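PDB 4HIZ: endosialidase from Enterobacteria phage phi92, which cleaves polysialic acid internally, hydrolysing alpha2,8- and alpha2,9-linked sialic acid polymers. Local coordinates for the interface of chains A and B. Sequence-based numbering; all coordinates share one arbitrary frame. Chains: chain A/B, Endosialidase.

Contacts 1 and 2 lie about 24 Å apart, measured between the centres of their C-alpha atoms, along the C-terminal part of the trimer formed by three endosialidase chains. They share no residue. Contact 2 joins strand 594-599 of chain A to strand 585-590 of chain B in parallel; contact 1, nearer the C-termini, sets the loop after strand 654-656 of chain A on the end of strand 648-650 of chain B. In both, a segment of one chain meets an earlier stretch of its neighbour, consistent with an intertwined beta-helical stalk that would join the subunits at more than one level.

Contact 1: the interface of chains A and B. Residues chain A 657-658, 662; chain B 649-651.
The backbone carbonyl of B:Thr650 takes the amide hydrogen of A:Tyr657, with A:Tyr657 N at 2.9 Å from B:Thr650 O, in the C-terminal stalk of this endosialidase trimer, where the chains wind into an intersubunit beta-helix. The bond is fairly straight at the hydrogen (160°), but the donor stands above the carbonyl plane. It ties the point just past strand 654-656 of chain A to the last residue of strand 648-650 of chain B.

Beside it, the side chains of A:Tyr657 and B:Gln651 run alongside each other, pointing the same way. A:Tyr657 has CG anti to its backbone N (chi1 -173°), which carries the ring alongside the glutamine, and the glutamine chain bends at chi2, which folds its amide against the ring. NE2 of B:Gln651 lies over one ring face of A:Tyr657, offset toward the CG-CD2 rim and 3.6 Å from CD2, while OE1 lies by CD2 and CB. The amide plane is turned 34° from the ring. CD of B:Gln651 is 3.7 Å from CG of A:Tyr657. Much of the surface buried in this patch comes from these two residues.

Water 1 bridges the next step of the backbone, linking A:Leu658 N to both the backbone O and, more loosely, the side-chain OE1 of B:Gln651. Water 1 lies 2.8 Å from B:Gln651 O. The arm from water 1 to B:Gln651 OE1 is longer, 3.2 Å, and may steady the amide against the tyrosine. Around this core, CG2 of A:Val662 rests 3.6 Å from B:Gln651 O, and the ring carbon CD2 of B:Tyr649 comes within 4.0 Å of A:Tyr657 CA.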
loop_
_atom_site.group_PDB
_atom_site.type_symbol
_atom_site.label_atom_id
_atom_site.label_comp_id
_atom_site.label_asym_id
_atom_site.label_seq_id
_atom_site.Cartn_x
_atom_site.Cartn_y
_atom_site.Cartn_z
ATOM N N TYR A 657 -23.123 -5.794 48.766
ATOM C CA TYR A 657 -23.671 -6.943 48.029
ATOM C C TYR A 657 -24.128 -8.074 48.963
ATOM O O TYR A 657 -25.227 -8.634 48.805
ATOM C CB TYR A 657 -22.614 -7.493 47.052
ATOM C CG TYR A 657 -23.161 -8.559 46.139
ATOM C CD1 TYR A 657 -23.824 -8.216 44.965
ATOM C CD2 TYR A 657 -23.039 -9.896 46.463
ATOM C CE1 TYR A 657 -24.343 -9.199 44.121
ATOM C CE2 TYR A 657 -23.546 -10.887 45.639
ATOM C CZ TYR A 657 -24.200 -10.537 44.470
ATOM O OH TYR A 657 -24.713 -11.539 43.663
ATOM N N LEU A 658 -23.277 -8.415 49.921
ATOM C CA LEU A 658 -23.632 -9.423 50.923
ATOM C C LEU A 658 -24.279 -8.738 52.117
ATOM O O LEU A 658 -24.011 -7.569 52.385
ATOM C CB LEU A 658 -22.399 -10.207 51.363
ATOM C CG LEU A 658 -21.783 -11.082 50.275
ATOM C CD1 LEU A 658 -20.466 -11.648 50.725
ATOM C CD2 LEU A 658 -22.753 -12.171 49.904
ATOM N N VAL A 662 -20.051 -6.608 55.326
ATOM C CA VAL A 662 -19.222 -5.551 54.740
ATOM C C VAL A 662 -19.382 -4.318 55.627
ATOM O O VAL A 662 -20.505 -3.919 55.918
ATOM C CB VAL A 662 -19.816 -5.176 53.324
ATOM C CG1 VAL A 662 -19.064 -4.051 52.697
ATOM C CG2 VAL A 662 -19.820 -6.385 52.408
ATOM N N TYR B 649 -23.937 -1.449 44.183
ATOM C CA TYR B 649 -23.474 -2.374 45.208
ATOM C C TYR B 649 -21.959 -2.348 45.342
ATOM O O TYR B 649 -21.242 -2.194 44.339
ATOM C CB TYR B 649 -23.864 -3.806 44.831
ATOM C CG TYR B 649 -25.341 -4.069 44.805
ATOM C CD1 TYR B 649 -26.086 -3.851 43.644
ATOM C CD2 TYR B 649 -26.001 -4.510 45.944
ATOM C CE1 TYR B 649 -27.461 -4.080 43.629
ATOM C CE2 TYR B 649 -27.359 -4.763 45.925
ATOM C CZ TYR B 649 -28.076 -4.542 44.779
ATOM O OH TYR B 649 -29.434 -4.784 44.776
ATOM N N THR B 650 -21.473 -2.510 46.574
ATOM C CA THR B 650 -20.056 -2.781 46.805
ATOM C C THR B 650 -19.886 -4.168 47.435
ATOM O O THR B 650 -20.555 -4.517 48.418
ATOM C CB THR B 650 -19.411 -1.660 47.664
ATOM O OG1 THR B 650 -18.056 -2.005 47.948
ATOM C CG2 THR B 650 -20.160 -1.443 48.963
ATOM N N GLN B 651 -19.007 -4.970 46.848
ATOM C CA GLN B 651 -18.714 -6.288 47.421
ATOM C C GLN B 651 -17.873 -6.196 48.685
ATOM O O GLN B 651 -17.836 -7.130 49.478
ATOM C CB GLN B 651 -17.984 -7.129 46.399
ATOM C CG GLN B 651 -18.906 -7.584 45.295
ATOM C CD GLN B 651 -19.564 -8.942 45.600
ATOM O OE1 GLN B 651 -19.671 -9.362 46.765
ATOM N NE2 GLN B 651 -19.990 -9.640 44.544
HETATM O O HOH W 1 -20.365 -8.303 49.715
#

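Contact 2: the interface of chains A and B. Residues chain A 592-596; chain B 584-586.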
loop_
_atom_site.group_PDB
_atom_site.type_symbol
_atom_site.label_atom_id
_atom_site.label_comp_id
_atom_site.label_asym_id
_atom_site.label_seq_id
_atom_site.Cartn_x
_atom_site.Cartn_y
_atom_site.Cartn_z
ATOM N N GLY A 592 -19.389 -7.995 21.892
ATOM C CA GLY A 592 -19.290 -9.153 22.775
ATOM C C GLY A 592 -20.454 -9.239 23.744
ATOM O O GLY A 592 -21.355 -8.403 23.740
ATOM N N ASP A 593 -20.437 -10.265 24.586
ATOM C CA ASP A 593 -21.411 -10.399 25.668
ATOM C C ASP A 593 -21.061 -9.439 26.789
ATOM O O ASP A 593 -21.942 -8.835 27.412
ATOM C CB ASP A 593 -21.414 -11.849 26.175
ATOM C CG ASP A 593 -22.011 -12.810 25.163
ATOM O OD1 ASP A 593 -22.715 -12.360 24.219
ATOM O OD2 ASP A 593 -21.772 -14.029 25.353
ATOM N N TYR A 594 -19.766 -9.248 27.015
ATOM C CA TYR A 594 -19.331 -8.258 27.981
ATOM C C TYR A 594 -18.018 -7.650 27.504
ATOM O O TYR A 594 -17.250 -8.280 26.767
ATOM C CB TYR A 594 -19.219 -8.875 29.392
ATOM C CG TYR A 594 -18.317 -10.098 29.526
ATOM C CD1 TYR A 594 -18.829 -11.394 29.337
ATOM C CD2 TYR A 594 -16.976 -9.968 29.869
ATOM C CE1 TYR A 594 -18.005 -12.521 29.488
ATOM C CE2 TYR A 594 -16.153 -11.094 30.015
ATOM C CZ TYR A 594 -16.682 -12.357 29.826
ATOM O OH TYR A 594 -15.895 -13.476 29.965
ATOM N N GLY A 595 -17.806 -6.380 27.831
ATOM C CA GLY A 595 -16.572 -5.722 27.405
ATOM C C GLY A 595 -15.642 -5.567 28.571
ATOM O O GLY A 595 -16.099 -5.307 29.692
ATOM N N VAL A 596 -14.350 -5.730 28.308
ATOM C CA VAL A 596 -13.349 -5.705 29.365
ATOM C C VAL A 596 -12.321 -4.627 29.018
ATOM O O VAL A 596 -11.757 -4.635 27.927
ATOM C CB VAL A 596 -12.633 -7.054 29.443
ATOM C CG1 VAL A 596 -11.497 -7.028 30.483
ATOM C CG2 VAL A 596 -13.640 -8.173 29.797
ATOM N N SER B 584 -17.187 -13.890 23.294
ATOM C CA SER B 584 -18.035 -13.418 24.388
ATOM C C SER B 584 -17.384 -12.255 25.131
ATOM O O SER B 584 -18.074 -11.309 25.518
ATOM C CB SER B 584 -18.329 -14.566 25.357
ATOM O OG SER B 584 -19.272 -15.451 24.755
ATOM N N ALA B 585 -16.078 -12.337 25.374
ATOM C CA ALA B 585 -15.380 -11.230 26.033
ATOM C C ALA B 585 -14.618 -10.419 25.003
ATOM O O ALA B 585 -13.742 -10.949 24.299
ATOM C CB ALA B 585 -14.397 -11.752 27.089
ATOM N N VAL B 586 -14.953 -9.136 24.903
ATOM C CA VAL B 586 -14.218 -8.250 23.995
ATOM C C VAL B 586 -13.292 -7.409 24.845
ATOM O O VAL B 586 -13.712 -6.908 25.890
ATOM C CB VAL B 586 -15.235 -7.395 23.216
ATOM C CG1 VAL B 586 -14.595 -6.164 22.608
ATOM C CG2 VAL B 586 -15.884 -8.276 22.127
#
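B:Ser584 O accepts two backbone amides at once, A:Asp593 N at 2.7 Å and A:Tyr594 N at 3.1 Å, where parallel beta bridges join two chains of the endosialidase stalk. The A:Tyr594 amide arrives nearly along the C=O axis, whereas that of A:Asp593 comes at a bent angle (132° at the oxygen). Strand pairing then continues in register: B:Val586 N gives its hydrogen to A:Tyr594 O, and A:Val596 N reaches B:Val586 O at 2.8 Å.

At the start of the pairing, the B:Ser584 hydroxyl OG donates to the carboxylate OD2 of A:Asp593, 2.9 Å away, approaching from above the carboxylate plane. This side-chain bond clips together the same two residues whose backbones meet at the carbonyl.

The A:Tyr594 ring leans over B:Ala585. With CG between the backbone N and the carbonyl carbon (chi1 56°), the phenol swings back across the neighbouring strand and lays one face toward the start of strand 585-590. The methyl CB of B:Ala585 touches the CE2 and CZ side of the A:Tyr594 ring, 3.5 Å from CE2, and its CA sits under the same face, toward the rim. B:Ser584 O also lies on this face, 3.9 Å above the ring plane.

Farther out, CG2 of B:Val586, anti to its own carbonyl carbon, packs against A:Gly592, 3.6 Å from the glycine CA.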